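Side-chain contacts in 6-phospho-alpha-glucosidase (Merdibacter massiliensis, PDB 6VC6), which hydrolyses 6-phospho-alpha-glucosides, probably with the help of bound NAD and a manganese ion: residues A42-P47 with R294-C299; D125-I130 with D396-H401; A155-F160 with Q352-V357. One frame throughout, in Å; residues are numbered along the deposited sequence.

Interaction 1 of 3, residues A42-P47 with R294-C299. With NAD (nicotinamide-adenine-dinucleotide), chain G.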
# COMPACT_ATOMS: atom_id res chain seq x y z
N ALA A 42 4.09 -22.52 -3.25
CA ALA A 42 5.38 -22.96 -3.78
C ALA A 42 5.42 -22.88 -5.30
O ALA A 42 6.44 -22.48 -5.87
CB ALA A 42 5.68 -24.38 -3.31
N GLU A 43 4.33 -23.25 -5.97
CA GLU A 43 4.34 -23.28 -7.43
C GLU A 43 4.32 -21.87 -8.02
O GLU A 43 4.93 -21.65 -9.08
CB GLU A 43 3.15 -24.09 -7.94
CG GLU A 43 3.44 -25.57 -8.09
CD GLU A 43 4.11 -25.91 -9.41
OE1 GLU A 43 3.76 -26.96 -10.01
OE2 GLU A 43 4.98 -25.14 -9.86
N ARG A 44 3.64 -20.93 -7.38
CA ARG A 44 3.62 -19.56 -7.89
C ARG A 44 4.97 -18.88 -7.70
O ARG A 44 5.36 -18.04 -8.52
CB ARG A 44 2.51 -18.76 -7.20
CG ARG A 44 2.36 -17.34 -7.72
CD ARG A 44 1.25 -16.60 -6.98
NE ARG A 44 1.12 -15.22 -7.43
CZ ARG A 44 0.41 -14.84 -8.48
NH1 ARG A 44 -0.24 -15.74 -9.21
NH2 ARG A 44 0.35 -13.56 -8.82
N GLN A 45 5.69 -19.22 -6.63
CA GLN A 45 6.98 -18.60 -6.34
C GLN A 45 8.12 -19.21 -7.14
O GLN A 45 9.14 -18.54 -7.34
CB GLN A 45 7.27 -18.72 -4.84
CG GLN A 45 8.48 -17.92 -4.37
CD GLN A 45 8.74 -18.09 -2.89
OE1 GLN A 45 8.86 -17.11 -2.15
NE2 GLN A 45 8.84 -19.34 -2.44
N GLN A 46 7.97 -20.45 -7.62
CA GLN A 46 9.09 -21.15 -8.25
C GLN A 46 9.62 -20.46 -9.50
O GLN A 46 10.84 -20.27 -9.60
CB GLN A 46 8.69 -22.60 -8.53
CG GLN A 46 9.80 -23.43 -9.14
CD GLN A 46 9.31 -24.77 -9.66
OE1 GLN A 46 9.29 -25.02 -10.86
NE2 GLN A 46 8.92 -25.65 -8.74
N PRO A 47 8.80 -20.07 -10.49
CA PRO A 47 9.37 -19.40 -11.67
C PRO A 47 10.00 -18.06 -11.35
O PRO A 47 10.91 -17.63 -12.07
CB PRO A 47 8.17 -19.26 -12.61
CG PRO A 47 6.98 -19.28 -11.72
CD PRO A 47 7.34 -20.23 -10.62
N ARG A 294 2.28 -10.52 -18.02
CA ARG A 294 3.54 -10.06 -18.61
C ARG A 294 4.72 -10.46 -17.74
O ARG A 294 5.75 -10.92 -18.25
CB ARG A 294 3.51 -8.55 -18.82
CG ARG A 294 2.51 -8.07 -19.85
CD ARG A 294 2.67 -6.59 -20.12
NE ARG A 294 2.63 -5.81 -18.89
CZ ARG A 294 1.54 -5.20 -18.43
NH1 ARG A 294 0.40 -5.28 -19.11
NH2 ARG A 294 1.59 -4.51 -17.30
N VAL A 295 4.58 -10.31 -16.42
CA VAL A 295 5.70 -10.57 -15.51
C VAL A 295 6.02 -12.06 -15.46
O VAL A 295 7.19 -12.46 -15.55
CB VAL A 295 5.39 -10.00 -14.12
CG1 VAL A 295 6.22 -10.71 -13.05
CG2 VAL A 295 5.64 -8.50 -14.09
N PHE A 296 5.00 -12.91 -15.33
CA PHE A 296 5.26 -14.34 -15.27
C PHE A 296 5.72 -14.90 -16.61
O PHE A 296 6.44 -15.90 -16.65
CB PHE A 296 4.01 -15.08 -14.79
CG PHE A 296 3.89 -15.17 -13.29
CD1 PHE A 296 4.54 -16.17 -12.59
CD2 PHE A 296 3.14 -14.25 -12.59
CE1 PHE A 296 4.44 -16.25 -11.21
CE2 PHE A 296 3.03 -14.32 -11.21
CZ PHE A 296 3.68 -15.32 -10.52
N ALA A 297 5.33 -14.26 -17.72
CA ALA A 297 5.75 -14.74 -19.03
C ALA A 297 7.22 -14.43 -19.28
O ALA A 297 7.93 -15.23 -19.90
CB ALA A 297 4.89 -14.12 -20.13
N GLU A 298 7.70 -13.27 -18.81
CA GLU A 298 9.05 -12.74 -18.78
C GLU A 298 10.03 -13.74 -18.17
O GLU A 298 11.17 -13.85 -18.61
CB GLU A 298 9.09 -11.43 -17.99
CG GLU A 298 10.15 -10.45 -18.49
CD GLU A 298 10.80 -9.64 -17.40
OE1 GLU A 298 12.05 -9.59 -17.35
OE2 GLU A 298 10.07 -9.02 -16.59
N CYS A 299 9.61 -14.05 -16.94
CA CYS A 299 10.37 -14.98 -16.10
C CYS A 299 10.47 -16.34 -16.77
O CYS A 299 11.53 -16.97 -16.73
CB CYS A 299 9.71 -15.10 -14.73
SG CYS A 299 9.74 -13.60 -13.72
PA NAD G . -0.05 -11.13 -6.01
O1A NAD G . 0.60 -11.10 -7.37
O2A NAD G . -1.24 -12.03 -5.77
O5B NAD G . 1.07 -11.49 -4.92
C5B NAD G . 0.70 -11.91 -3.61
C4B NAD G . 1.64 -13.01 -3.15
O4B NAD G . 1.57 -13.14 -1.72
C3B NAD G . 1.24 -14.35 -3.75
O3B NAD G . 2.37 -14.96 -4.36
C2B NAD G . 0.78 -15.19 -2.57
O2B NAD G . 1.22 -16.54 -2.72
C1B NAD G . 1.46 -14.52 -1.39
N9A NAD G . 0.69 -14.71 -0.13
C8A NAD G . -0.65 -14.63 0.02
N7A NAD G . -1.00 -14.87 1.31
C5A NAD G . 0.12 -15.13 2.00
C6A NAD G . 0.47 -15.46 3.40
N6A NAD G . -0.49 -15.58 4.35
N1A NAD G . 1.78 -15.65 3.70
C2A NAD G . 2.74 -15.54 2.76
N3A NAD G . 2.50 -15.24 1.48
C4A NAD G . 1.23 -15.03 1.04
O3 NAD G . -0.45 -9.64 -5.58
PN NAD G . 0.26 -8.33 -6.20
O1N NAD G . -0.68 -7.71 -7.20
O2N NAD G . 1.68 -8.67 -6.58
O5D NAD G . 0.30 -7.40 -4.89
C5D NAD G . 1.29 -7.61 -3.89
C4D NAD G . 0.89 -6.83 -2.65
O4D NAD G . 1.52 -5.54 -2.65
C3D NAD G . -0.62 -6.59 -2.63
O3D NAD G . -1.13 -6.90 -1.33
C2D NAD G . -0.77 -5.10 -2.86
O2D NAD G . -1.90 -4.58 -2.16
C1D NAD G . 0.53 -4.57 -2.30
N1N NAD G . 0.86 -3.24 -2.81
C2N NAD G . 0.85 -2.24 -1.93
C3N NAD G . 1.15 -0.94 -2.32
C7N NAD G . 1.11 0.15 -1.29
O7N NAD G . 1.14 1.31 -1.65
N7N NAD G . 1.05 -0.19 -0.00
C4N NAD G . 1.48 -0.69 -3.64
C5N NAD G . 1.48 -1.75 -4.54
C6N NAD G . 1.17 -3.03 -4.10
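Phe-296, on helix 291-305, lies against the side chain of Arg-44 at the start of helix 42-59, the tightly packed part of the contact. Ring atom CE2 sits over one face of the guanidinium, 3.7 Å from Arg-44 NH2, while CZ touches Arg-44 CG farther back along the chain. The two planes are 58° apart, so the ring leans its rim on the guanidinium and does not stack on it. On the other side of CZ, the backbone O of Arg-44 lies at the ring edge, in its plane, 3.4 Å from CE1, and CG of Pro-47 is at the same edge. Phenylalanine suits this place because its C-H edge fits the carbonyl oxygen and the proline and packs on the guanidinium face by van der Waals contact.

Toward Cys-299 the packing is looser, its CB being 3.9 Å from Pro-47 O, and on the outer side Glu-43 and Ala-297 face solvent. Arg-44 is stretched out from CG to NE (chi2 -180°, chi3 178°), which carries its end to the cofactor. There NH2 donates to the phosphate oxygen O1A of NAD at 2.9 Å, and NE makes a weak bond to the ribose O3B. NH1 forms a salt bridge with Glu-292. With one face against Phe-296 and its edge bonded to phosphate, the guanidinium is probably held in place to offset the negative charge of the NAD pyrophosphate.

Interaction 2 of 3, residues D125-I130 with D396-H401. With NAD (nicotinamide-adenine-dinucleotide), chain G.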
# COMPACT_ATOMS: atom_id res chain seq x y z
N ASP A 125 -4.04 -13.03 8.24
CA ASP A 125 -2.78 -13.55 7.72
C ASP A 125 -1.58 -12.70 8.14
O ASP A 125 -0.48 -13.24 8.29
CB ASP A 125 -2.84 -13.65 6.19
CG ASP A 125 -3.61 -14.87 5.72
OD1 ASP A 125 -4.35 -15.47 6.54
OD2 ASP A 125 -3.48 -15.24 4.54
N MSE A 126 -1.75 -11.40 8.29
CA MSE A 126 -0.66 -10.54 8.71
C MSE A 126 -0.26 -10.80 10.16
O MSE A 126 0.92 -10.89 10.43
CB MSE A 126 -0.97 -9.07 8.54
CG MSE A 126 -0.87 -8.54 7.12
SE MSE A 126 0.93 -8.57 6.36
CE MSE A 126 1.85 -7.44 7.63
N ILE A 127 -1.22 -10.92 11.07
CA ILE A 127 -0.93 -11.18 12.47
C ILE A 127 -0.31 -12.56 12.64
O ILE A 127 0.61 -12.75 13.45
CB ILE A 127 -2.22 -11.02 13.31
CG1 ILE A 127 -2.59 -9.54 13.41
CG2 ILE A 127 -2.05 -11.64 14.69
CD1 ILE A 127 -3.91 -9.28 14.09
N GLU A 128 -0.78 -13.54 11.86
CA GLU A 128 -0.18 -14.87 11.90
C GLU A 128 1.25 -14.84 11.40
O GLU A 128 2.12 -15.54 11.94
CB GLU A 128 -1.02 -15.85 11.08
CG GLU A 128 -0.57 -17.29 11.16
CD GLU A 128 -1.20 -18.16 10.08
OE1 GLU A 128 -1.11 -17.80 8.89
OE2 GLU A 128 -1.79 -19.21 10.43
N SER A 129 1.53 -14.03 10.38
CA SER A 129 2.86 -14.01 9.79
C SER A 129 3.86 -13.29 10.69
O SER A 129 5.01 -13.74 10.83
CB SER A 129 2.82 -13.36 8.41
OG SER A 129 4.11 -13.32 7.83
N ILE A 130 3.46 -12.18 11.30
CA ILE A 130 4.37 -11.43 12.16
C ILE A 130 4.74 -12.26 13.38
O ILE A 130 5.89 -12.23 13.84
CB ILE A 130 3.75 -10.08 12.56
CG1 ILE A 130 3.38 -9.26 11.32
CG2 ILE A 130 4.71 -9.30 13.46
CD1 ILE A 130 4.45 -8.29 10.87
N ASP A 396 -12.36 -4.23 15.15
CA ASP A 396 -13.13 -4.62 16.32
C ASP A 396 -13.84 -5.94 16.08
O ASP A 396 -13.86 -6.82 16.95
CB ASP A 396 -14.14 -3.53 16.68
CG ASP A 396 -13.58 -2.51 17.65
OD1 ASP A 396 -12.40 -2.62 18.02
OD2 ASP A 396 -14.33 -1.58 18.03
N ALA A 397 -14.44 -6.10 14.90
CA ALA A 397 -15.11 -7.35 14.55
C ALA A 397 -14.12 -8.50 14.46
O ALA A 397 -14.47 -9.65 14.77
CB ALA A 397 -15.86 -7.20 13.23
N TYR A 398 -12.88 -8.22 14.04
CA TYR A 398 -11.87 -9.27 13.98
C TYR A 398 -11.52 -9.77 15.38
O TYR A 398 -11.42 -10.98 15.61
CB TYR A 398 -10.62 -8.75 13.26
CG TYR A 398 -9.39 -9.59 13.52
CD1 TYR A 398 -9.19 -10.80 12.87
CD2 TYR A 398 -8.42 -9.18 14.44
CE1 TYR A 398 -8.07 -11.56 13.10
CE2 TYR A 398 -7.30 -9.94 14.68
CZ TYR A 398 -7.13 -11.13 14.01
OH TYR A 398 -6.00 -11.89 14.25
N TYR A 399 -11.32 -8.84 16.32
CA TYR A 399 -10.90 -9.23 17.66
C TYR A 399 -12.04 -9.79 18.49
O TYR A 399 -11.82 -10.68 19.32
CB TYR A 399 -10.28 -8.02 18.38
CG TYR A 399 -8.82 -7.81 18.07
CD1 TYR A 399 -7.85 -8.62 18.62
CD2 TYR A 399 -8.42 -6.78 17.22
CE1 TYR A 399 -6.51 -8.43 18.34
CE2 TYR A 399 -7.08 -6.58 16.93
CZ TYR A 399 -6.13 -7.41 17.49
OH TYR A 399 -4.80 -7.21 17.21
N GLU A 400 -13.26 -9.31 18.29
CA GLU A 400 -14.40 -9.71 19.10
C GLU A 400 -15.25 -10.80 18.46
O GLU A 400 -16.20 -11.27 19.09
CB GLU A 400 -15.29 -8.49 19.40
CG GLU A 400 -14.62 -7.44 20.26
CD GLU A 400 -15.46 -6.19 20.41
OE1 GLU A 400 -14.89 -5.08 20.48
OE2 GLU A 400 -16.70 -6.32 20.46
N HIS A 401 -14.92 -11.22 17.23
CA HIS A 401 -15.74 -12.18 16.49
C HIS A 401 -17.19 -11.70 16.41
O HIS A 401 -18.13 -12.47 16.62
CB HIS A 401 -15.65 -13.58 17.10
CG HIS A 401 -14.27 -14.15 17.10
ND1 HIS A 401 -13.45 -14.13 15.99
CD2 HIS A 401 -13.57 -14.77 18.08
CE1 HIS A 401 -12.30 -14.71 16.29
NE2 HIS A 401 -12.35 -15.11 17.54
PA NAD G . -0.05 -11.13 -6.01
O1A NAD G . 0.60 -11.10 -7.37
O2A NAD G . -1.24 -12.03 -5.77
O5B NAD G . 1.07 -11.49 -4.92
C5B NAD G . 0.70 -11.91 -3.61
C4B NAD G . 1.64 -13.01 -3.15
O4B NAD G . 1.57 -13.14 -1.72
C3B NAD G . 1.24 -14.35 -3.75
O3B NAD G . 2.37 -14.96 -4.36
C2B NAD G . 0.78 -15.19 -2.57
O2B NAD G . 1.22 -16.54 -2.72
C1B NAD G . 1.46 -14.52 -1.39
N9A NAD G . 0.69 -14.71 -0.13
C8A NAD G . -0.65 -14.63 0.02
N7A NAD G . -1.00 -14.87 1.31
C5A NAD G . 0.12 -15.13 2.00
C6A NAD G . 0.47 -15.46 3.40
N6A NAD G . -0.49 -15.58 4.35
N1A NAD G . 1.78 -15.65 3.70
C2A NAD G . 2.74 -15.54 2.76
N3A NAD G . 2.50 -15.24 1.48
C4A NAD G . 1.23 -15.03 1.04
O3 NAD G . -0.45 -9.64 -5.58
PN NAD G . 0.26 -8.33 -6.20
O1N NAD G . -0.68 -7.71 -7.20
O2N NAD G . 1.68 -8.67 -6.58
O5D NAD G . 0.30 -7.40 -4.89
C5D NAD G . 1.29 -7.61 -3.89
C4D NAD G . 0.89 -6.83 -2.65
O4D NAD G . 1.52 -5.54 -2.65
C3D NAD G . -0.62 -6.59 -2.63
O3D NAD G . -1.13 -6.90 -1.33
C2D NAD G . -0.77 -5.10 -2.86
O2D NAD G . -1.90 -4.58 -2.16
C1D NAD G . 0.53 -4.57 -2.30
N1N NAD G . 0.86 -3.24 -2.81
C2N NAD G . 0.85 -2.24 -1.93
C3N NAD G . 1.15 -0.94 -2.32
C7N NAD G . 1.11 0.15 -1.29
O7N NAD G . 1.14 1.31 -1.65
N7N NAD G . 1.05 -0.19 -0.00
C4N NAD G . 1.48 -0.69 -3.64
C5N NAD G . 1.48 -1.75 -4.54
C6N NAD G . 1.17 -3.03 -4.10
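Ile-127, on helix 113-136, meets Tyr-398 and Tyr-399 near the end of helix 378-400, while its segment begins at the cofactor. Asp-125 accepts a hydrogen bond from the adenine amino group, NAD N6A to OD2, at 3.0 Å and an N-H...O angle of 154°; a carboxylate suits an amino donor. Next, Met-126, a selenomethionine, turns to Val-152 and Met-83. Ile-127 carries the contact through CD1, 3.3 Å from Tyr-398 OH and 3.5 Å from its CE2. With CG1 anti to the carbonyl carbon (chi1 -72°) and chi2 extended (174°), CD1 points at the long Tyr-398 side chain coming the other way, and together they bridge the 11.2 Å between the CA atoms of Ile-127 and Tyr-398. The same methyl lies 3.8 Å from Tyr-399 OH, which is hydrogen-bonded to Glu-159 and to the backbone O of Ala-155. Exchanging Tyr-398 for an alanine would probably open a gap beside CD1 and remove the edge resting on the face of Tyr-399, letting that ring shift. Farther on, Ile-130 packs on Phe-160 and Met-83. The joint is thus a methyl set against the hydroxyl ends of two tyrosines, a van der Waals contact with no hydrogen bond across the segments.

Interaction 3 of 3, residues A155-F160 with Q352-V357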
# COMPACT_ATOMS: atom_id res chain seq x y z
N ALA A 155 -4.80 -2.98 12.99
CA ALA A 155 -4.79 -4.28 13.64
C ALA A 155 -3.43 -4.59 14.25
O ALA A 155 -3.35 -5.18 15.34
CB ALA A 155 -5.19 -5.37 12.64
N LEU A 156 -2.35 -4.20 13.58
CA LEU A 156 -1.01 -4.44 14.12
C LEU A 156 -0.72 -3.54 15.31
O LEU A 156 0.09 -3.90 16.18
CB LEU A 156 0.04 -4.24 13.03
CG LEU A 156 0.01 -5.25 11.88
CD1 LEU A 156 1.19 -5.06 10.95
CD2 LEU A 156 -0.04 -6.68 12.41
N ARG A 157 -1.37 -2.37 15.38
CA ARG A 157 -1.22 -1.51 16.55
C ARG A 157 -1.74 -2.19 17.80
O ARG A 157 -1.15 -2.07 18.88
CB ARG A 157 -1.95 -0.18 16.31
CG ARG A 157 -1.96 0.75 17.52
CD ARG A 157 -2.91 1.91 17.31
NE ARG A 157 -4.31 1.51 17.39
CZ ARG A 157 -4.98 1.32 18.52
NH1 ARG A 157 -4.37 1.51 19.69
NH2 ARG A 157 -6.25 0.96 18.50
N ARG A 158 -2.85 -2.93 17.68
CA ARG A 158 -3.42 -3.62 18.83
C ARG A 158 -2.67 -4.90 19.15
O ARG A 158 -2.44 -5.21 20.33
CB ARG A 158 -4.90 -3.93 18.58
CG ARG A 158 -5.75 -2.72 18.25
CD ARG A 158 -7.23 -3.06 18.37
NE ARG A 158 -8.09 -2.06 17.74
CZ ARG A 158 -9.41 -2.14 17.70
NH1 ARG A 158 -10.03 -3.17 18.26
NH2 ARG A 158 -10.12 -1.19 17.10
N GLU A 159 -2.27 -5.66 18.13
CA GLU A 159 -1.65 -6.96 18.37
C GLU A 159 -0.23 -6.81 18.90
O GLU A 159 0.20 -7.60 19.75
CB GLU A 159 -1.66 -7.79 17.09
CG GLU A 159 -1.15 -9.21 17.27
CD GLU A 159 -2.13 -10.09 18.02
OE1 GLU A 159 -3.35 -9.90 17.85
OE2 GLU A 159 -1.67 -10.98 18.77
N PHE A 160 0.51 -5.81 18.42
CA PHE A 160 1.90 -5.60 18.80
C PHE A 160 2.07 -4.17 19.30
O PHE A 160 2.67 -3.33 18.62
CB PHE A 160 2.84 -5.90 17.63
CG PHE A 160 2.60 -7.24 17.00
CD1 PHE A 160 3.14 -8.39 17.56
CD2 PHE A 160 1.84 -7.35 15.85
CE1 PHE A 160 2.92 -9.63 16.98
CE2 PHE A 160 1.63 -8.59 15.26
CZ PHE A 160 2.16 -9.73 15.83
N GLN A 352 -8.27 11.49 17.39
CA GLN A 352 -7.95 10.68 18.56
C GLN A 352 -6.50 10.21 18.53
O GLN A 352 -5.87 10.12 17.47
CB GLN A 352 -8.89 9.48 18.66
CG GLN A 352 -8.93 8.60 17.43
CD GLN A 352 -10.21 7.79 17.33
OE1 GLN A 352 -11.18 8.22 16.72
NE2 GLN A 352 -10.21 6.61 17.94
N ASP A 353 -5.98 9.89 19.71
CA ASP A 353 -4.56 9.55 19.85
C ASP A 353 -4.22 8.26 19.11
O ASP A 353 -3.17 8.17 18.47
CB ASP A 353 -4.19 9.43 21.33
CG ASP A 353 -4.08 10.77 22.02
OD1 ASP A 353 -4.01 10.79 23.27
OD2 ASP A 353 -4.06 11.81 21.33
N ASP A 354 -5.09 7.26 19.20
CA ASP A 354 -4.77 5.92 18.71
C ASP A 354 -5.14 5.71 17.25
O ASP A 354 -5.36 4.56 16.83
CB ASP A 354 -5.46 4.86 19.59
CG ASP A 354 -6.97 5.01 19.61
OD1 ASP A 354 -7.51 5.91 18.93
OD2 ASP A 354 -7.63 4.21 20.32
N ALA A 355 -5.22 6.77 16.46
CA ALA A 355 -5.49 6.65 15.03
C ALA A 355 -4.18 6.46 14.27
O ALA A 355 -3.19 7.16 14.52
CB ALA A 355 -6.23 7.88 14.51
N MSE A 356 -4.18 5.52 13.34
CA MSE A 356 -3.05 5.34 12.44
C MSE A 356 -3.21 6.29 11.25
O MSE A 356 -4.13 6.14 10.45
CB MSE A 356 -2.94 3.89 11.96
CG MSE A 356 -2.76 2.87 13.08
SE MSE A 356 -1.25 3.25 14.26
CE MSE A 356 0.22 2.82 13.05
N VAL A 357 -2.33 7.28 11.16
CA VAL A 357 -2.43 8.34 10.16
C VAL A 357 -1.19 8.32 9.27
O VAL A 357 -0.21 7.63 9.55
CB VAL A 357 -2.61 9.72 10.81
CG1 VAL A 357 -3.93 9.78 11.58
CG2 VAL A 357 -1.44 10.04 11.73
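This is a largely polar surface contact in which Arg-157, near the C-terminal end of helix 149-159, lies against the turn leading into strand 356-364. The backbone O of Asp-354 stands over one face of the Arg-157 guanidinium, 3.2 Å above its plane and displaced toward the rim. Arg-157 NE is 3.3 Å from that oxygen at too poor an angle for a hydrogen bond; the oxygen instead accepts one from Lys-392. Arg-157 NH1 touches Asp-354 CB at 3.5 Å. The carboxylate adds a long salt bridge, NH2 to OD2 at 4.0 Å, of charge attraction alone, since the oxygen lies well out of the guanidinium plane. The closer ionic partner of NH2 is Glu-154, one turn back on the same helix.

Arginine suits the place because its aliphatic part is useful too. With CG anti to the backbone N (chi1 175°) and chi2 extended (-169°), CD comes within 3.7 Å of SE in Met-356, and the bend at chi3 (72°) turns a guanidinium face to Asp-354 O. That selenomethionine, folded at chi2 and chi3, turns its polarisable end toward the arginine methylenes.

Within the turn, Gln-352 NE2 donates to the syn lone pair of Asp-354 OD1, 3.0 Å away and nearly in the amide plane, and probably helps fix the rotation of the carboxylate. Gln-352 to Ala-355 form a type I beta turn in the connection between antiparallel strands 336-343 and 356-364, just before the second, flanked by a helix of the Rossmann-like dinucleotide-binding half of this family 4 glycosidase.

In the fold
From the N terminus, the chain first passes 42-47, on the helix after strand 32-38, then 125-130 and 155-160. Interaction 1 closes when 294-299 returns, 247 residues on, tying helix 42-59 to helix 291-305. Interaction 3 closes at 352-357, joining helix 149-159 to the turn before strand 356-364, and interaction 2 at 396-401, joining helix 113-136 to helix 378-400. Interaction 3 therefore nests inside interaction 2, and interaction 1 crosses both. Interactions 1 and 2 both touch NAD, with centres 30 Å apart. Interactions 2 and 3 adjoin on one side of the molecule, where Ile-130 packs on Phe-160, whereas interaction 1 lies across the chain's centre from interaction 3.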